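Local coordinates for protein cucumber peeling cupredoxin (Cucumis sativus, PDB 1JER) that binds a single copper ion in a cupredoxin fold and probably serves as an electron carrier, at residues 46-51 with 70-75; 59-64 with 99-104; 4-9 with 28-33; 78-81 with 87-90. All coordinates share one frame; numbering follows the deposited sequence. Where two conformers were deposited one is given.

Interaction 1 of 4, residues 46-51 with 70-75; sequences AHNVHE and VERTSP. With CU (copper (II) ion), chain B.
R72 lays the aliphatic part of its side chain against the backbone carbonyl of H47. CG is turned anti to R72's carbonyl carbon (chi1 -67°), and CB, CG and CD all lie alongside H47 O, CD nearest at 3.4 Å; the chain bends at chi2, and the guanidinium lies beyond, oblique to that oxygen. A long, partly apolar residue suits this place: its methylenes face H47 while its charged end reaches other partners, with NE in a salt bridge to D69 and NH1 donating to N45 O. H47 sends its CB away from 70-75, and ND1 of its ring binds copper at 2.0 Å. C90, H95 and Q100 supply the other ligands of the metal. N48 passes beside the other segment, its CB 4.0 Å from E71 O. That same carbonyl accepts a bond from a water at 2.8 Å, which in turn accepts one from V49 N at 3.0 Å. No direct hydrogen bond joins 46-51 to 70-75. The chemistry thus implies a second-shell contact: apolar methylenes pack on the backbone of a copper ligand, D69 and N45 engage the arginine's polar end, and one water satisfies both V49 N and E71 O.

Interaction 2 of 4, residues 59-64 with 99-104; sequences DACNFV and GQKLSI. With CU (copper (II) ion), chain B.
Close to where SG of C61 and NZ of K101 lie 3.7 Å apart, the phenyl ring of F63 receives the carbonyl oxygen of C61 over the centre of one face, 3.5 Å above its plane. F63 also packs on V89 and C96, apolar neighbours that suit an aromatic ring. The carboxylate of D59 has a different setting: OD2 forms a salt bridge with K55, while OD1 accepts from a water 3.1 Å away. That water accepts in turn from K101 NZ at 2.9 Å, so lysine and aspartate are linked through solvent, their charges being opposite but not in contact. K101 gets there from the strand with CG placed between its backbone N and carbonyl carbon (chi1 57°), and a turn at chi3 (-49°) brings the ammonium to the C-terminal end of helix 55-60. There NZ gives a hydrogen bond to F58 O and makes a cation-pi contact with F58. A lysine suits the spot because carbonyl oxygens gather at the C-terminal end of a helix; D59 O is another, 3.5 Å from NZ. C61, the first residue to leave helical angles, has positive phi (52°) in a Schellman motif, and its sulfur is joined to C96 in a disulfide. One residue before the lysine, Q100 is the centre of an inverse gamma turn, and its extended side chain brings OE1 to copper at 2.2 Å. This amide ligand is the hallmark of stellacyanins, taking the place of the methionine found in plastocyanin and many other blue-copper cupredoxins.

Interaction 3 of 4, residues 4-9 with 28-33; sequences TVHIVG and AGKTFR
K30 opens the contact by passing its side chain beside the imidazole of H6, with CD 4.4 Å from H6 ND1. Its ammonium then works through two waters. One lies 2.7 Å from H6 ND1 and accepts from K30 NZ; the other accepts both from NZ and, at 2.8 Å, from the backbone N of I7. A lysine fits because its methylenes can pass the ring while its tip stays among solvent; D10 is a long, weak ionic partner. Next in sequence, T31 contributes its carbonyl oxygen, which sits 3.5 Å from H6 CE1. F32 follows with an edge-to-face pair, presenting its ring edge to the face of the imidazole, the centroids 4.6 Å apart and the planes at 62°. With CG anti to the carbonyl carbon (chi1 -63°), the phenyl reaches over so that CD1 stands 3.5 Å from H6 NE2. The opposite face of the imidazole is covered by CG2 of T4, so the ring is held between a methyl group and an aromatic edge. Its NE2 is hydrogen-bonded to OD2 of D36. An alanine in place of H6 would probably leave D36 without this partner and open a gap between T4 and F32. The chemistry implies a buried histidine that is packed on both faces and engaged at both nitrogens, one by a carboxylate and one by water, so that its ring rotation is likely to be fixed.

Interaction 4 of 4, residues 78-81 with 87-90; sequences ERLD and YFVC. With CU (copper (II) ion), chain B.
The backbones of E78 and F88 stand well apart, their CA atoms 10.0 Å from each other, too far for main-chain bonding, so side chains alone span the space between 78-81 and 87-90. F88 reaches across with its ring, whose far end meets two neighbours. CE1 lies 4.2 Å from CG of E78, and CZ lies 4.4 Å from CD2 of L80; both approach the ring obliquely. E78 and F88 run past each other in opposite directions. Because the glutamate chain bends at chi2 (-81°), its methylene CG rather than its carboxylate touches the ring, and the carboxylate plane is inclined at 49° to that of the phenyl. A glutamate suits this partly exposed place because its apolar stem does the packing. L80 brings one methyl of its branched end to the ring, an apolar fit for a buried position. Two residues after F88, C90 binds copper through SG at 2.2 Å. The contact faces strand 76-79 of one sheet with strand 84-89 of the other, across the interior of the cupredoxin sandwich. L38 of strand 37-40 touches both F88 and L80, E51 of strand 50-52 touches F88, and I104 and V106 of strand 101-107 pack on L80.

Following the chain from its N terminus, interaction 3 comes first: it closes a loop holding helix 22-28 and joins edge strand 5-7 of one sheet to the short strand 32-33 of the other. Interaction 1 opens after it, bringing the loop ahead of strand 76-79 back to the approach to strand 50-52. Interaction 2 crosses interaction 1, because 59-64 lies inside the loop closed by interaction 1 while 99-104 lies beyond it; it ties the end of helix 55-60 to strand 101-107. Interaction 4 is nested within interaction 2 and spans the two sheets. Interactions 1, 2 and 4 each supply a copper ligand, whereas interaction 3 lies away from the metal.

Interaction 1 of 4, residues 46-51 with 70-75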
loop_
_atom_site.group_PDB
_atom_site.type_symbol
_atom_site.label_atom_id
_atom_site.label_comp_id
_atom_site.label_asym_id
_atom_site.label_seq_id
_atom_site.Cartn_x
_atom_site.Cartn_y
_atom_site.Cartn_z
ATOM N N ALA A 46 14.917 -0.613 -11.786
ATOM C CA ALA A 46 16.153 -1.260 -11.357
ATOM C C ALA A 46 15.927 -2.422 -10.388
ATOM O O ALA A 46 16.741 -3.324 -10.260
ATOM C CB ALA A 46 17.041 -0.227 -10.634
ATOM N N HIS A 47 14.835 -2.361 -9.627
ATOM C CA HIS A 47 14.638 -3.499 -8.647
ATOM C C HIS A 47 13.136 -3.790 -8.631
ATOM O O HIS A 47 12.343 -3.168 -9.319
ATOM C CB HIS A 47 14.965 -2.880 -7.215
ATOM C CG HIS A 47 16.411 -2.518 -7.116
ATOM N ND1 HIS A 47 17.398 -3.477 -7.069
ATOM C CD2 HIS A 47 17.040 -1.300 -7.127
ATOM C CE1 HIS A 47 18.592 -2.870 -7.010
ATOM N NE2 HIS A 47 18.397 -1.566 -7.035
ATOM N N ASN A 48 12.731 -4.693 -7.736
ATOM C CA ASN A 48 11.293 -4.903 -7.547
ATOM C C ASN A 48 11.121 -5.389 -6.092
ATOM O O ASN A 48 12.136 -5.434 -5.362
ATOM C CB ASN A 48 10.702 -5.875 -8.537
ATOM C CG ASN A 48 11.387 -7.228 -8.533
ATOM O OD1 ASN A 48 11.483 -7.893 -9.582
ATOM N ND2 ASN A 48 11.905 -7.633 -7.427
ATOM N N VAL A 49 9.880 -5.647 -5.724
ATOM C CA VAL A 49 9.602 -6.127 -4.370
ATOM C C VAL A 49 8.609 -7.294 -4.482
ATOM O O VAL A 49 7.552 -7.131 -5.063
ATOM C CB VAL A 49 8.907 -5.033 -3.524
ATOM C CG1 VAL A 49 8.707 -5.653 -2.105
ATOM C CG2 VAL A 49 9.818 -3.812 -3.404
ATOM N N HIS A 50 9.028 -8.434 -3.933
ATOM C CA HIS A 50 8.166 -9.615 -3.975
ATOM C C HIS A 50 8.114 -10.255 -2.610
ATOM O O HIS A 50 9.110 -10.426 -1.920
ATOM C CB HIS A 50 8.788 -10.611 -4.996
ATOM C CG HIS A 50 8.132 -11.940 -5.054
ATOM N ND1 HIS A 50 6.855 -12.152 -5.507
ATOM C CD2 HIS A 50 8.614 -13.182 -4.738
ATOM C CE1 HIS A 50 6.548 -13.437 -5.439
ATOM N NE2 HIS A 50 7.600 -14.081 -4.976
ATOM N N GLU A 51 6.894 -10.593 -2.151
ATOM C CA GLU A 51 6.826 -11.255 -0.838
ATOM C C GLU A 51 6.939 -12.748 -1.002
ATOM O O GLU A 51 6.400 -13.317 -1.977
ATOM C CB GLU A 51 5.475 -10.859 -0.189
ATOM C CG GLU A 51 5.372 -11.532 1.192
ATOM C CD GLU A 51 4.086 -11.166 1.913
ATOM O OE1 GLU A 51 3.221 -10.478 1.372
ATOM O OE2 GLU A 51 3.953 -11.597 3.082
ATOM N N VAL A 70 7.008 -8.029 -13.678
ATOM C CA VAL A 70 6.016 -7.140 -14.329
ATOM C C VAL A 70 6.129 -5.662 -13.873
ATOM O O VAL A 70 6.404 -4.764 -14.677
ATOM C CB VAL A 70 4.601 -7.642 -14.069
ATOM C CG1 VAL A 70 3.654 -6.542 -13.597
ATOM C CG2 VAL A 70 3.949 -8.240 -15.322
ATOM N N GLU A 71 5.898 -5.412 -12.590
ATOM C CA GLU A 71 5.887 -4.014 -12.064
ATOM C C GLU A 71 7.174 -3.680 -11.295
ATOM O O GLU A 71 7.508 -4.328 -10.294
ATOM C CB GLU A 71 4.688 -3.796 -11.140
ATOM C CG GLU A 71 4.369 -5.003 -10.262
ATOM C CD GLU A 71 3.274 -4.711 -9.234
ATOM O OE1 GLU A 71 3.370 -3.678 -8.465
ATOM O OE2 GLU A 71 2.254 -5.493 -9.138
ATOM N N ARG A 72 7.843 -2.647 -11.800
ATOM C CA ARG A 72 9.098 -2.134 -11.221
ATOM C C ARG A 72 8.950 -0.658 -10.886
ATOM O O ARG A 72 9.901 0.099 -10.916
ATOM C CB ARG A 72 10.247 -2.323 -12.212
ATOM C CG ARG A 72 10.589 -3.796 -12.453
ATOM C CD ARG A 72 12.087 -4.038 -12.644
ATOM N NE ARG A 72 12.393 -5.382 -13.155
ATOM C CZ ARG A 72 13.499 -5.683 -13.847
ATOM N NH1 ARG A 72 14.417 -4.747 -14.123
ATOM N NH2 ARG A 72 13.783 -6.908 -14.310
ATOM N N THR A 73 7.700 -0.229 -10.608
ATOM C CA THR A 73 7.527 1.190 -10.279
ATOM C C THR A 73 7.757 1.348 -8.752
ATOM O O THR A 73 7.534 0.423 -7.997
ATOM C CB THR A 73 6.073 1.634 -10.557
ATOM O OG1 THR A 73 5.192 0.683 -9.933
ATOM C CG2 THR A 73 5.826 1.535 -12.068
ATOM N N SER A 74 8.220 2.505 -8.394
ATOM C CA SER A 74 8.546 2.831 -6.993
ATOM C C SER A 74 7.814 4.142 -6.692
ATOM O O SER A 74 7.672 4.935 -7.641
ATOM C CB SER A 74 10.057 3.008 -6.872
ATOM O OG SER A 74 10.437 3.624 -5.611
ATOM N N PRO A 75 7.395 4.362 -5.486
ATOM C CA PRO A 75 7.589 3.467 -4.354
ATOM C C PRO A 75 6.544 2.352 -4.313
ATOM O O PRO A 75 5.436 2.531 -4.845
ATOM C CB PRO A 75 7.252 4.409 -3.139
ATOM C CG PRO A 75 6.216 5.318 -3.719
ATOM C CD PRO A 75 6.709 5.625 -5.130
HETATM CU CU CU B . 17.163 -5.417 -6.911
HETATM O O HOH W 1 7.861 -4.458 -7.551
#

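Interaction 2 of 4, residues 59-64 with 99-104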
loop_
_atom_site.group_PDB
_atom_site.type_symbol
_atom_site.label_atom_id
_atom_site.label_comp_id
_atom_site.label_asym_id
_atom_site.label_seq_id
_atom_site.Cartn_x
_atom_site.Cartn_y
_atom_site.Cartn_z
ATOM N N ASP A 59 15.414 -17.979 2.057
ATOM C CA ASP A 59 16.822 -18.213 2.333
ATOM C C ASP A 59 17.583 -18.590 1.062
ATOM O O ASP A 59 18.731 -18.226 0.829
ATOM C CB ASP A 59 17.064 -19.247 3.417
ATOM C CG ASP A 59 16.775 -18.789 4.838
ATOM O OD1 ASP A 59 16.614 -17.585 5.088
ATOM O OD2 ASP A 59 16.710 -19.670 5.749
ATOM N N ALA A 60 16.927 -19.377 0.220
ATOM C CA ALA A 60 17.680 -19.849 -0.957
ATOM C C ALA A 60 17.528 -18.854 -2.115
ATOM O O ALA A 60 18.067 -19.201 -3.190
ATOM C CB ALA A 60 16.979 -21.162 -1.417
ATOM N N CYS A 61 16.787 -17.779 -1.968
ATOM C CA CYS A 61 16.463 -16.903 -3.115
ATOM C C CYS A 61 15.898 -17.738 -4.257
ATOM O O CYS A 61 16.306 -17.585 -5.409
ATOM C CB CYS A 61 17.618 -16.052 -3.580
ATOM S SG CYS A 61 18.224 -14.909 -2.271
ATOM N N ASN A 62 14.974 -18.633 -3.928
ATOM C CA ASN A 62 14.394 -19.524 -4.962
ATOM C C ASN A 62 13.038 -18.983 -5.353
ATOM O O ASN A 62 12.131 -18.871 -4.540
ATOM C CB ASN A 62 14.268 -20.937 -4.321
ATOM C CG ASN A 62 13.716 -21.910 -5.366
ATOM O OD1 ASN A 62 14.280 -23.009 -5.525
ATOM N ND2 ASN A 62 12.656 -21.531 -6.029
ATOM N N PHE A 63 12.904 -18.518 -6.613
ATOM C CA PHE A 63 11.679 -17.770 -6.942
ATOM C C PHE A 63 10.725 -18.579 -7.787
ATOM O O PHE A 63 9.940 -18.009 -8.536
ATOM C CB PHE A 63 12.121 -16.548 -7.835
ATOM C CG PHE A 63 13.182 -15.737 -7.108
ATOM C CD1 PHE A 63 13.072 -15.538 -5.736
ATOM C CD2 PHE A 63 14.260 -15.209 -7.780
ATOM C CE1 PHE A 63 14.050 -14.800 -5.082
ATOM C CE2 PHE A 63 15.210 -14.431 -7.138
ATOM C CZ PHE A 63 15.116 -14.256 -5.763
ATOM N N VAL A 64 10.872 -19.897 -7.701
ATOM C CA VAL A 64 10.012 -20.737 -8.565
ATOM C C VAL A 64 8.586 -20.440 -8.337
ATOM O O VAL A 64 7.735 -20.457 -9.236
ATOM C CB VAL A 64 10.441 -22.188 -8.485
ATOM C CG1 VAL A 64 9.713 -22.983 -7.451
ATOM C CG2 VAL A 64 10.668 -22.867 -9.782
ATOM N N GLY A 99 22.071 -9.947 -0.816
ATOM C CA GLY A 99 21.603 -9.268 0.406
ATOM C C GLY A 99 20.410 -8.383 0.273
ATOM O O GLY A 99 19.997 -7.692 1.254
ATOM N N GLN A 100 19.808 -8.274 -0.908
ATOM C CA GLN A 100 18.632 -7.403 -1.029
ATOM C C GLN A 100 17.394 -8.261 -0.698
ATOM O O GLN A 100 16.658 -8.700 -1.568
ATOM C CB GLN A 100 18.458 -6.771 -2.394
ATOM C CG GLN A 100 17.404 -5.698 -2.451
ATOM C CD GLN A 100 17.317 -4.987 -3.788
ATOM O OE1 GLN A 100 17.823 -5.483 -4.803
ATOM N NE2 GLN A 100 16.720 -3.811 -3.803
ATOM N N LYS A 101 17.235 -8.467 0.604
ATOM C CA LYS A 101 16.077 -9.297 1.069
ATOM C C LYS A 101 15.846 -8.852 2.540
ATOM O O LYS A 101 16.762 -8.320 3.178
ATOM C CB LYS A 101 16.542 -10.772 1.067
ATOM C CG LYS A 101 17.767 -11.005 1.940
ATOM C CD LYS A 101 18.459 -12.313 1.589
ATOM C CE LYS A 101 17.501 -13.479 1.517
ATOM N NZ LYS A 101 18.256 -14.802 1.473
ATOM N N LEU A 102 14.611 -8.975 2.976
ATOM C CA LEU A 102 14.259 -8.395 4.308
ATOM C C LEU A 102 13.239 -9.347 4.956
ATOM O O LEU A 102 12.321 -9.819 4.333
ATOM C CB LEU A 102 13.544 -7.050 3.980
ATOM C CG LEU A 102 12.808 -6.454 5.215
ATOM C CD1 LEU A 102 13.824 -5.745 6.098
ATOM C CD2 LEU A 102 11.773 -5.424 4.710
ATOM N N SER A 103 13.504 -9.707 6.214
ATOM C CA SER A 103 12.529 -10.540 6.935
ATOM C C SER A 103 12.152 -9.776 8.205
ATOM O O SER A 103 12.999 -9.224 8.896
ATOM C CB SER A 103 13.133 -11.896 7.320
ATOM O OG SER A 103 14.172 -11.730 8.199
ATOM N N ILE A 104 10.833 -9.695 8.432
ATOM C CA ILE A 104 10.422 -8.914 9.604
ATOM C C ILE A 104 9.347 -9.685 10.380
ATOM O O ILE A 104 8.658 -10.529 9.842
ATOM C CB ILE A 104 9.843 -7.575 9.182
ATOM C CG1 ILE A 104 8.602 -7.692 8.282
ATOM C CG2 ILE A 104 10.896 -6.705 8.499
ATOM C CD1 ILE A 104 7.710 -6.459 8.376
HETATM CU CU CU B . 17.163 -5.417 -6.911
HETATM O O HOH W 2 18.854 -15.644 4.161
#

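Interaction 3 of 4, residues 4-9 with 28-33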
loop_
_atom_site.group_PDB
_atom_site.type_symbol
_atom_site.label_atom_id
_atom_site.label_comp_id
_atom_site.label_asym_id
_atom_site.label_seq_id
_atom_site.Cartn_x
_atom_site.Cartn_y
_atom_site.Cartn_z
ATOM N N THR A 4 2.275 3.157 11.602
ATOM C CA THR A 4 3.515 3.786 11.093
ATOM C C THR A 4 3.758 3.327 9.661
ATOM O O THR A 4 3.597 2.160 9.349
ATOM C CB THR A 4 4.692 3.220 11.969
ATOM O OG1 THR A 4 4.450 3.753 13.303
ATOM C CG2 THR A 4 6.015 3.829 11.566
ATOM N N VAL A 5 4.316 4.239 8.855
ATOM C CA VAL A 5 4.785 3.752 7.505
ATOM C C VAL A 5 6.306 3.715 7.629
ATOM O O VAL A 5 6.980 4.735 7.857
ATOM C CB VAL A 5 4.365 4.766 6.427
ATOM C CG1 VAL A 5 4.893 4.284 5.048
ATOM C CG2 VAL A 5 2.838 4.887 6.382
ATOM N N HIS A 6 6.869 2.512 7.628
ATOM C CA HIS A 6 8.339 2.449 7.867
ATOM C C HIS A 6 9.026 2.577 6.481
ATOM O O HIS A 6 8.546 1.959 5.536
ATOM C CB HIS A 6 8.671 1.067 8.413
ATOM C CG HIS A 6 7.936 0.739 9.674
ATOM N ND1 HIS A 6 8.470 1.076 10.919
ATOM C CD2 HIS A 6 6.774 0.064 9.865
ATOM C CE1 HIS A 6 7.617 0.617 11.851
ATOM N NE2 HIS A 6 6.594 0.021 11.250
ATOM N N ILE A 7 10.108 3.295 6.442
ATOM C CA ILE A 7 10.839 3.442 5.154
ATOM C C ILE A 7 11.991 2.427 5.170
ATOM O O ILE A 7 12.883 2.511 5.970
ATOM C CB ILE A 7 11.440 4.863 5.063
ATOM C CG1 ILE A 7 10.332 5.956 5.121
ATOM C CG2 ILE A 7 12.139 4.984 3.681
ATOM C CD1 ILE A 7 9.292 5.750 4.023
ATOM N N VAL A 8 11.844 1.398 4.326
ATOM C CA VAL A 8 12.809 0.300 4.349
ATOM C C VAL A 8 14.205 0.846 4.080
ATOM O O VAL A 8 14.426 1.532 3.083
ATOM C CB VAL A 8 12.429 -0.749 3.296
ATOM C CG1 VAL A 8 13.523 -1.812 3.197
ATOM C CG2 VAL A 8 11.104 -1.415 3.635
ATOM N N GLY A 9 15.126 0.588 4.997
ATOM C CA GLY A 9 16.494 1.094 4.863
ATOM C C GLY A 9 16.649 2.563 5.157
ATOM O O GLY A 9 17.747 3.110 4.896
ATOM N N ALA A 28 15.986 -5.047 12.790
ATOM C CA ALA A 28 16.086 -5.307 14.262
ATOM C C ALA A 28 16.005 -4.048 15.076
ATOM O O ALA A 28 15.843 -4.104 16.326
ATOM C CB ALA A 28 17.416 -6.037 14.506
ATOM N N GLY A 29 16.113 -2.848 14.508
ATOM C CA GLY A 29 15.963 -1.638 15.267
ATOM C C GLY A 29 14.546 -1.126 15.346
ATOM O O GLY A 29 14.310 -0.040 15.895
ATOM N N LYS A 30 13.580 -1.813 14.739
ATOM C CA LYS A 30 12.189 -1.304 14.687
ATOM C C LYS A 30 11.229 -2.347 15.337
ATOM O O LYS A 30 11.578 -3.495 15.473
ATOM C CB LYS A 30 11.733 -1.313 13.193
ATOM C CG LYS A 30 12.694 -0.559 12.288
ATOM C CD LYS A 30 12.590 0.913 12.477
ATOM C CE LYS A 30 13.450 1.676 11.439
ATOM N NZ LYS A 30 12.944 3.091 11.375
ATOM N N THR A 31 10.003 -1.864 15.596
ATOM C CA THR A 31 8.930 -2.820 16.018
ATOM C C THR A 31 7.803 -2.676 14.967
ATOM O O THR A 31 7.446 -1.517 14.660
ATOM C CB THR A 31 8.383 -2.419 17.386
ATOM O OG1 THR A 31 9.382 -2.720 18.351
ATOM C CG2 THR A 31 7.132 -3.207 17.764
ATOM N N PHE A 32 7.372 -3.762 14.377
ATOM C CA PHE A 32 6.371 -3.657 13.288
ATOM C C PHE A 32 5.025 -4.192 13.811
ATOM O O PHE A 32 5.020 -5.312 14.309
ATOM C CB PHE A 32 6.838 -4.597 12.135
ATOM C CG PHE A 32 8.180 -4.130 11.566
ATOM C CD1 PHE A 32 8.234 -3.047 10.708
ATOM C CD2 PHE A 32 9.349 -4.773 11.934
ATOM C CE1 PHE A 32 9.462 -2.619 10.211
ATOM C CE2 PHE A 32 10.589 -4.329 11.452
ATOM C CZ PHE A 32 10.637 -3.247 10.590
ATOM N N ARG A 33 3.973 -3.418 13.665
ATOM C CA ARG A 33 2.650 -3.872 14.185
ATOM C C ARG A 33 1.640 -3.979 13.050
ATOM O O ARG A 33 1.728 -3.216 12.070
ATOM C CB ARG A 33 2.134 -2.796 15.152
ATOM C CG ARG A 33 3.028 -2.644 16.386
ATOM C CD ARG A 33 2.430 -1.578 17.322
ATOM N NE ARG A 33 3.287 -1.389 18.494
ATOM C CZ ARG A 33 3.273 -2.191 19.555
ATOM N NH1 ARG A 33 2.647 -3.374 19.512
ATOM N NH2 ARG A 33 3.846 -1.830 20.707
HETATM O O HOH W 3 10.104 3.248 11.182
HETATM O O HOH W 4 11.384 4.162 8.767
#

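Interaction 4 of 4, residues 78-81 with 87-90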
loop_
_atom_site.group_PDB
_atom_site.type_symbol
_atom_site.label_atom_id
_atom_site.label_comp_id
_atom_site.label_asym_id
_atom_site.label_seq_id
_atom_site.Cartn_x
_atom_site.Cartn_y
_atom_site.Cartn_z
ATOM N N GLU A 78 3.797 -1.740 1.110
ATOM C CA GLU A 78 3.100 -3.002 1.423
ATOM C C GLU A 78 2.485 -2.880 2.827
ATOM O O GLU A 78 3.163 -2.438 3.726
ATOM C CB GLU A 78 4.171 -4.141 1.489
ATOM C CG GLU A 78 4.730 -4.415 0.062
ATOM C CD GLU A 78 3.794 -5.305 -0.733
ATOM O OE1 GLU A 78 2.981 -6.032 -0.116
ATOM O OE2 GLU A 78 3.898 -5.329 -1.985
ATOM N N ARG A 79 1.229 -3.291 2.939
ATOM C CA ARG A 79 0.554 -3.236 4.233
ATOM C C ARG A 79 0.874 -4.499 5.027
ATOM O O ARG A 79 0.894 -5.595 4.487
ATOM C CB ARG A 79 -0.986 -3.121 4.096
ATOM C CG ARG A 79 -1.576 -2.503 5.391
ATOM C CD ARG A 79 -3.042 -2.112 5.249
ATOM N NE ARG A 79 -3.297 -0.781 5.870
ATOM C CZ ARG A 79 -3.734 -0.625 7.107
ATOM N NH1 ARG A 79 -4.471 -1.585 7.669
ATOM N NH2 ARG A 79 -3.474 0.488 7.814
ATOM N N LEU A 80 1.081 -4.307 6.336
ATOM C CA LEU A 80 1.364 -5.531 7.159
ATOM C C LEU A 80 0.021 -5.882 7.860
ATOM O O LEU A 80 -0.359 -5.254 8.821
ATOM C CB LEU A 80 2.440 -5.148 8.176
ATOM C CG LEU A 80 3.759 -4.656 7.517
ATOM C CD1 LEU A 80 4.777 -4.239 8.550
ATOM C CD2 LEU A 80 4.321 -5.712 6.597
ATOM N N ASP A 81 -0.631 -6.847 7.264
ATOM C CA ASP A 81 -1.960 -7.302 7.550
ATOM C C ASP A 81 -2.025 -8.496 8.503
ATOM O O ASP A 81 -3.142 -8.772 8.979
ATOM C CB ASP A 81 -2.496 -7.982 6.174
ATOM C CG ASP A 81 -2.862 -6.847 5.242
ATOM O OD1 ASP A 81 -3.361 -5.820 5.771
ATOM O OD2 ASP A 81 -2.607 -6.983 4.027
ATOM N N TYR A 87 8.528 -12.099 4.562
ATOM C CA TYR A 87 9.828 -12.166 3.847
ATOM C C TYR A 87 9.662 -11.416 2.515
ATOM O O TYR A 87 8.763 -11.742 1.730
ATOM C CB TYR A 87 9.982 -13.686 3.452
ATOM C CG TYR A 87 10.109 -14.533 4.713
ATOM C CD1 TYR A 87 11.215 -14.408 5.527
ATOM C CD2 TYR A 87 9.086 -15.392 5.078
ATOM C CE1 TYR A 87 11.337 -15.165 6.693
ATOM C CE2 TYR A 87 9.200 -16.161 6.236
ATOM C CZ TYR A 87 10.322 -16.033 7.014
ATOM O OH TYR A 87 10.428 -16.784 8.179
ATOM N N PHE A 88 10.553 -10.482 2.244
ATOM C CA PHE A 88 10.409 -9.744 0.943
ATOM C C PHE A 88 11.788 -9.795 0.261
ATOM O O PHE A 88 12.820 -9.680 0.925
ATOM C CB PHE A 88 10.113 -8.279 1.249
ATOM C CG PHE A 88 8.790 -8.065 1.970
ATOM C CD1 PHE A 88 7.625 -7.942 1.256
ATOM C CD2 PHE A 88 8.794 -8.018 3.378
ATOM C CE1 PHE A 88 6.401 -7.792 1.909
ATOM C CE2 PHE A 88 7.565 -7.890 4.008
ATOM C CZ PHE A 88 6.410 -7.743 3.291
ATOM N N VAL A 89 11.760 -9.876 -1.072
ATOM C CA VAL A 89 13.075 -9.900 -1.748
ATOM C C VAL A 89 12.933 -9.081 -3.048
ATOM O O VAL A 89 11.844 -8.760 -3.469
ATOM C CB VAL A 89 13.425 -11.343 -2.184
ATOM C CG1 VAL A 89 13.556 -12.247 -0.953
ATOM C CG2 VAL A 89 12.326 -11.897 -3.086
ATOM N N CYS A 90 14.093 -8.842 -3.634
ATOM C CA CYS A 90 14.128 -8.299 -5.000
ATOM C C CYS A 90 14.513 -9.503 -5.902
ATOM O O CYS A 90 15.448 -10.234 -5.545
ATOM C CB CYS A 90 15.310 -7.281 -5.089
ATOM S SG CYS A 90 15.417 -6.718 -6.844
HETATM CU CU CU B . 17.163 -5.417 -6.911
#